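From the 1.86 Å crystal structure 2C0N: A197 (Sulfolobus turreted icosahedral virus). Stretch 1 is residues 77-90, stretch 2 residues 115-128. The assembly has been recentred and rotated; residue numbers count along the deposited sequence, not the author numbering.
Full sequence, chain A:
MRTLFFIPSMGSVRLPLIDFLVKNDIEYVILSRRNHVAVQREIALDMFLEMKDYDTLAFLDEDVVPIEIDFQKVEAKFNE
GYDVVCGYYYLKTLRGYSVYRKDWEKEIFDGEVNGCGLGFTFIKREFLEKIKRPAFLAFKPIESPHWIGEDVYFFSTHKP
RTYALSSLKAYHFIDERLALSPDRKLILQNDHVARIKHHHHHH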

# COMPACT_ATOMS: atom_id res chain seq x y z
N LYS A 77 6.27 -7.85 28.43
CA LYS A 77 7.54 -7.16 28.70
C LYS A 77 7.29 -5.73 29.19
O LYS A 77 7.93 -5.31 30.15
CB LYS A 77 8.50 -7.18 27.50
CG LYS A 77 9.18 -8.50 27.29
CD LYS A 77 10.17 -8.82 28.43
CE LYS A 77 10.24 -10.32 28.63
NZ LYS A 77 11.09 -10.72 29.74
N PHE A 78 6.35 -5.01 28.61
CA PHE A 78 6.02 -3.66 29.10
C PHE A 78 5.49 -3.72 30.55
O PHE A 78 5.83 -2.88 31.38
CB PHE A 78 4.96 -2.99 28.23
CG PHE A 78 5.43 -2.59 26.86
CD1 PHE A 78 6.75 -2.18 26.63
CD2 PHE A 78 4.55 -2.60 25.79
CE1 PHE A 78 7.16 -1.78 25.33
CE2 PHE A 78 4.96 -2.21 24.53
CZ PHE A 78 6.27 -1.80 24.30
N ASN A 79 4.65 -4.71 30.83
CA ASN A 79 4.05 -4.88 32.17
C ASN A 79 5.15 -5.14 33.19
O ASN A 79 5.04 -4.74 34.34
CB ASN A 79 3.11 -6.08 32.21
CG ASN A 79 1.82 -5.89 31.39
OD1 ASN A 79 1.35 -4.77 31.15
ND2 ASN A 79 1.20 -7.02 31.04
N GLU A 80 6.20 -5.83 32.76
CA GLU A 80 7.33 -6.17 33.61
C GLU A 80 8.26 -5.00 33.85
O GLU A 80 9.13 -5.06 34.72
CB GLU A 80 8.10 -7.33 33.01
CG GLU A 80 7.24 -8.56 32.84
CD GLU A 80 7.86 -9.65 31.96
OE1 GLU A 80 8.95 -9.44 31.40
OE2 GLU A 80 7.23 -10.74 31.87
N GLY A 81 8.08 -3.95 33.06
CA GLY A 81 8.75 -2.67 33.26
C GLY A 81 9.72 -2.30 32.20
O GLY A 81 10.45 -1.32 32.35
N TYR A 82 9.72 -3.03 31.09
CA TYR A 82 10.48 -2.55 29.93
C TYR A 82 9.81 -1.34 29.26
O TYR A 82 8.58 -1.21 29.26
CB TYR A 82 10.75 -3.69 28.96
CG TYR A 82 11.72 -4.64 29.54
CD1 TYR A 82 13.09 -4.37 29.52
CD2 TYR A 82 11.29 -5.79 30.18
CE1 TYR A 82 14.00 -5.24 30.10
CE2 TYR A 82 12.19 -6.68 30.76
CZ TYR A 82 13.55 -6.39 30.71
OH TYR A 82 14.43 -7.25 31.32
N ASP A 83 10.64 -0.48 28.67
CA ASP A 83 10.14 0.66 27.92
C ASP A 83 10.02 0.38 26.42
O ASP A 83 9.18 0.98 25.73
CB ASP A 83 11.05 1.87 28.16
CG ASP A 83 11.17 2.24 29.60
OD1 ASP A 83 10.11 2.45 30.20
OD2 ASP A 83 12.31 2.34 30.14
N VAL A 84 10.89 -0.46 25.90
CA VAL A 84 10.99 -0.67 24.46
C VAL A 84 11.20 -2.16 24.25
O VAL A 84 12.00 -2.78 24.98
CB VAL A 84 12.19 0.07 23.88
CG1 VAL A 84 12.42 -0.30 22.40
CG2 VAL A 84 12.02 1.57 24.06
N VAL A 85 10.47 -2.71 23.31
CA VAL A 85 10.61 -4.11 22.93
C VAL A 85 11.01 -4.17 21.44
O VAL A 85 10.34 -3.57 20.60
CB VAL A 85 9.31 -4.87 23.19
CG1 VAL A 85 9.43 -6.28 22.74
CG2 VAL A 85 8.98 -4.83 24.69
N CYS A 86 12.11 -4.86 21.16
CA CYS A 86 12.75 -4.87 19.82
C CYS A 86 12.51 -6.21 19.14
O CYS A 86 12.61 -7.24 19.77
CB CYS A 86 14.24 -4.73 19.94
SG CYS A 86 14.72 -3.26 20.83
N GLY A 87 12.21 -6.15 17.84
CA GLY A 87 12.16 -7.33 17.00
C GLY A 87 13.39 -7.50 16.11
O GLY A 87 14.21 -6.57 15.88
N TYR A 88 13.48 -8.68 15.55
CA TYR A 88 14.63 -9.06 14.75
C TYR A 88 14.39 -9.11 13.29
O TYR A 88 13.46 -9.75 12.84
CB TYR A 88 15.10 -10.45 15.16
CG TYR A 88 15.90 -10.48 16.43
CD1 TYR A 88 17.30 -10.31 16.42
CD2 TYR A 88 15.29 -10.70 17.64
CE1 TYR A 88 18.04 -10.34 17.56
CE2 TYR A 88 16.03 -10.76 18.81
CZ TYR A 88 17.40 -10.57 18.77
OH TYR A 88 18.14 -10.65 19.91
N TYR A 89 15.28 -8.46 12.56
CA TYR A 89 15.49 -8.69 11.14
C TYR A 89 16.98 -8.51 10.84
O TYR A 89 17.72 -7.87 11.60
CB TYR A 89 14.61 -7.76 10.32
CG TYR A 89 14.85 -6.29 10.59
CD1 TYR A 89 14.14 -5.62 11.56
CD2 TYR A 89 15.78 -5.58 9.84
CE1 TYR A 89 14.36 -4.29 11.82
CE2 TYR A 89 16.01 -4.21 10.10
CZ TYR A 89 15.27 -3.59 11.09
OH TYR A 89 15.46 -2.28 11.39
N TYR A 90 17.43 -9.13 9.75
CA TYR A 90 18.82 -9.02 9.32
C TYR A 90 19.02 -7.74 8.54
O TYR A 90 18.29 -7.45 7.59
CB TYR A 90 19.25 -10.21 8.46
CG TYR A 90 20.71 -10.48 8.65
CD1 TYR A 90 21.12 -11.22 9.75
CD2 TYR A 90 21.69 -9.95 7.79
CE1 TYR A 90 22.46 -11.44 10.01
CE2 TYR A 90 23.07 -10.19 8.05
CZ TYR A 90 23.42 -10.95 9.16
OH TYR A 90 24.74 -11.24 9.49
N GLY A 115 19.94 -1.31 22.36
CA GLY A 115 19.02 -0.68 21.44
C GLY A 115 18.83 -1.49 20.17
O GLY A 115 19.24 -2.64 20.10
N CYS A 116 18.22 -0.85 19.18
CA CYS A 116 17.98 -1.44 17.88
C CYS A 116 17.86 -0.31 16.84
O CYS A 116 18.07 0.84 17.18
CB CYS A 116 16.72 -2.30 17.94
SG CYS A 116 15.24 -1.47 18.39
N GLY A 117 17.56 -0.63 15.58
CA GLY A 117 17.52 0.39 14.49
C GLY A 117 16.23 1.18 14.26
O GLY A 117 16.13 1.98 13.29
N LEU A 118 15.27 0.97 15.15
CA LEU A 118 13.92 1.55 15.12
C LEU A 118 13.06 1.09 13.93
O LEU A 118 12.10 1.76 13.58
CB LEU A 118 13.95 3.09 15.18
CG LEU A 118 14.59 3.63 16.45
CD1 LEU A 118 14.78 5.16 16.37
CD2 LEU A 118 13.74 3.28 17.60
N GLY A 119 13.39 -0.05 13.34
CA GLY A 119 12.64 -0.57 12.24
C GLY A 119 11.62 -1.63 12.56
O GLY A 119 10.92 -2.08 11.68
N PHE A 120 11.58 -2.08 13.82
CA PHE A 120 10.66 -3.13 14.25
C PHE A 120 10.63 -3.08 15.75
O PHE A 120 11.25 -3.91 16.45
CB PHE A 120 11.17 -4.50 13.75
CG PHE A 120 10.21 -5.65 13.98
CD1 PHE A 120 8.88 -5.45 14.29
CD2 PHE A 120 10.67 -6.94 13.84
CE1 PHE A 120 8.03 -6.54 14.48
CE2 PHE A 120 9.83 -8.02 14.04
CZ PHE A 120 8.50 -7.80 14.33
N THR A 121 9.94 -2.08 16.27
CA THR A 121 10.23 -1.63 17.61
C THR A 121 8.96 -1.10 18.25
O THR A 121 8.29 -0.26 17.67
CB THR A 121 11.26 -0.50 17.57
OG1 THR A 121 12.36 -0.86 16.73
CG2 THR A 121 11.76 -0.17 18.94
N PHE A 122 8.65 -1.56 19.46
CA PHE A 122 7.46 -1.20 20.17
C PHE A 122 7.87 -0.35 21.36
O PHE A 122 8.74 -0.75 22.12
CB PHE A 122 6.76 -2.47 20.67
CG PHE A 122 6.31 -3.39 19.55
CD1 PHE A 122 7.22 -4.24 18.94
CD2 PHE A 122 5.01 -3.38 19.11
CE1 PHE A 122 6.84 -5.08 17.90
CE2 PHE A 122 4.62 -4.18 18.07
CZ PHE A 122 5.55 -5.05 17.46
N ILE A 123 7.24 0.82 21.52
CA ILE A 123 7.61 1.74 22.58
C ILE A 123 6.37 2.12 23.38
O ILE A 123 5.39 2.58 22.84
CB ILE A 123 8.29 3.01 22.04
CG1 ILE A 123 9.33 2.67 20.97
CG2 ILE A 123 8.83 3.81 23.19
CD1 ILE A 123 10.00 3.89 20.34
N LYS A 124 6.44 1.98 24.69
CA LYS A 124 5.25 2.26 25.48
C LYS A 124 5.02 3.76 25.75
O LYS A 124 5.96 4.55 25.94
CB LYS A 124 5.23 1.45 26.78
CG LYS A 124 6.15 1.86 27.88
CD LYS A 124 5.96 0.91 29.06
CE LYS A 124 6.84 1.20 30.24
NZ LYS A 124 6.85 0.10 31.27
N ARG A 125 3.74 4.11 25.83
CA ARG A 125 3.36 5.48 26.06
C ARG A 125 3.98 6.09 27.31
O ARG A 125 4.43 7.24 27.29
CB ARG A 125 1.85 5.56 26.18
CG ARG A 125 1.35 6.94 26.55
CD ARG A 125 -0.14 6.99 26.44
NE ARG A 125 -0.61 6.98 25.05
CZ ARG A 125 -0.62 8.04 24.24
NH1 ARG A 125 -0.14 9.20 24.63
NH2 ARG A 125 -1.09 7.92 23.00
N GLU A 126 3.95 5.35 28.41
CA GLU A 126 4.51 5.83 29.65
C GLU A 126 5.91 6.38 29.48
O GLU A 126 6.25 7.41 30.06
CB GLU A 126 4.53 4.73 30.72
CG GLU A 126 3.55 4.96 31.82
CD GLU A 126 4.03 4.41 33.16
OE1 GLU A 126 4.65 3.31 33.16
OE2 GLU A 126 3.80 5.06 34.21
N PHE A 127 6.74 5.67 28.73
CA PHE A 127 8.11 6.11 28.48
C PHE A 127 8.17 7.38 27.63
O PHE A 127 8.92 8.31 27.93
CB PHE A 127 8.90 5.03 27.76
CG PHE A 127 10.32 5.41 27.54
CD1 PHE A 127 11.18 5.51 28.61
CD2 PHE A 127 10.81 5.68 26.26
CE1 PHE A 127 12.50 5.84 28.43
CE2 PHE A 127 12.15 6.03 26.09
CZ PHE A 127 12.98 6.11 27.17
N LEU A 128 7.40 7.38 26.54
CA LEU A 128 7.38 8.49 25.59
C LEU A 128 6.78 9.76 26.19
O LEU A 128 7.18 10.86 25.83
CB LEU A 128 6.62 8.08 24.34
CG LEU A 128 7.34 7.07 23.46
CD1 LEU A 128 6.44 6.61 22.34
CD2 LEU A 128 8.63 7.64 22.89
O HOH W 1 14.48 -3.82 15.78
O HOH W 2 15.44 -1.97 14.02

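The two stretches meet as neighbouring antiparallel β-strands, one beginning at V84 and the other spanning F120 to K124, whose backbone ladder is extended at one end by a lysine that reaches into a helix terminus and at the other by aromatic packing and bound water. The strand axes run at 169° and approach to 4.7 Å. V85 and F122 form the hydrogen-bonded pair at the centre, with V85 N to F122 O and F122 N to V85 O both 2.9 Å and nearly straight. Likewise G87 N lies 2.8 Å from F120 O and K124 N 3.1 Å from D83 O, each a hydrogen bond. Between these rungs the non-hydrogen-bonded pairs V84-I123 and C86-T121 turn their side chains to one face of the sheet, where V84 CG1 lies 3.5 Å from T121 CG2; V85 and F122 point to the other.

K124 buries the most surface of any residue here. Its extended side chain passes beside F78, setting CB over the ring face, 3.9 Å from the centroid. K124 NZ donates to F78 O (3.2 Å), and a weak hydrogen bond joins K124 NZ to Y82 O (3.0 Å). The helix ends there in a Schellman motif at G81, whose positive phi suits glycine. D83 OD1 stays 4.2 Å from K124 NZ, too far for a salt bridge, while D83 CB sits over the ring face of F127.

At the far end G87 leaves space for F120: a CB on G87 would come within 2.3 Å of F120 CD2. G119 likewise accommodates Y89, whose OH lies 3.4 Å from G119 CA. Water 2 links Y89 OH (2.6 Å) to G119 N (2.9 Å), and water 1 donates to G87 O (2.8 Å) and F120 O (3.3 Å). Nearby, C86 SG and C116 SG are 3.1 Å apart, too far for a disulfide.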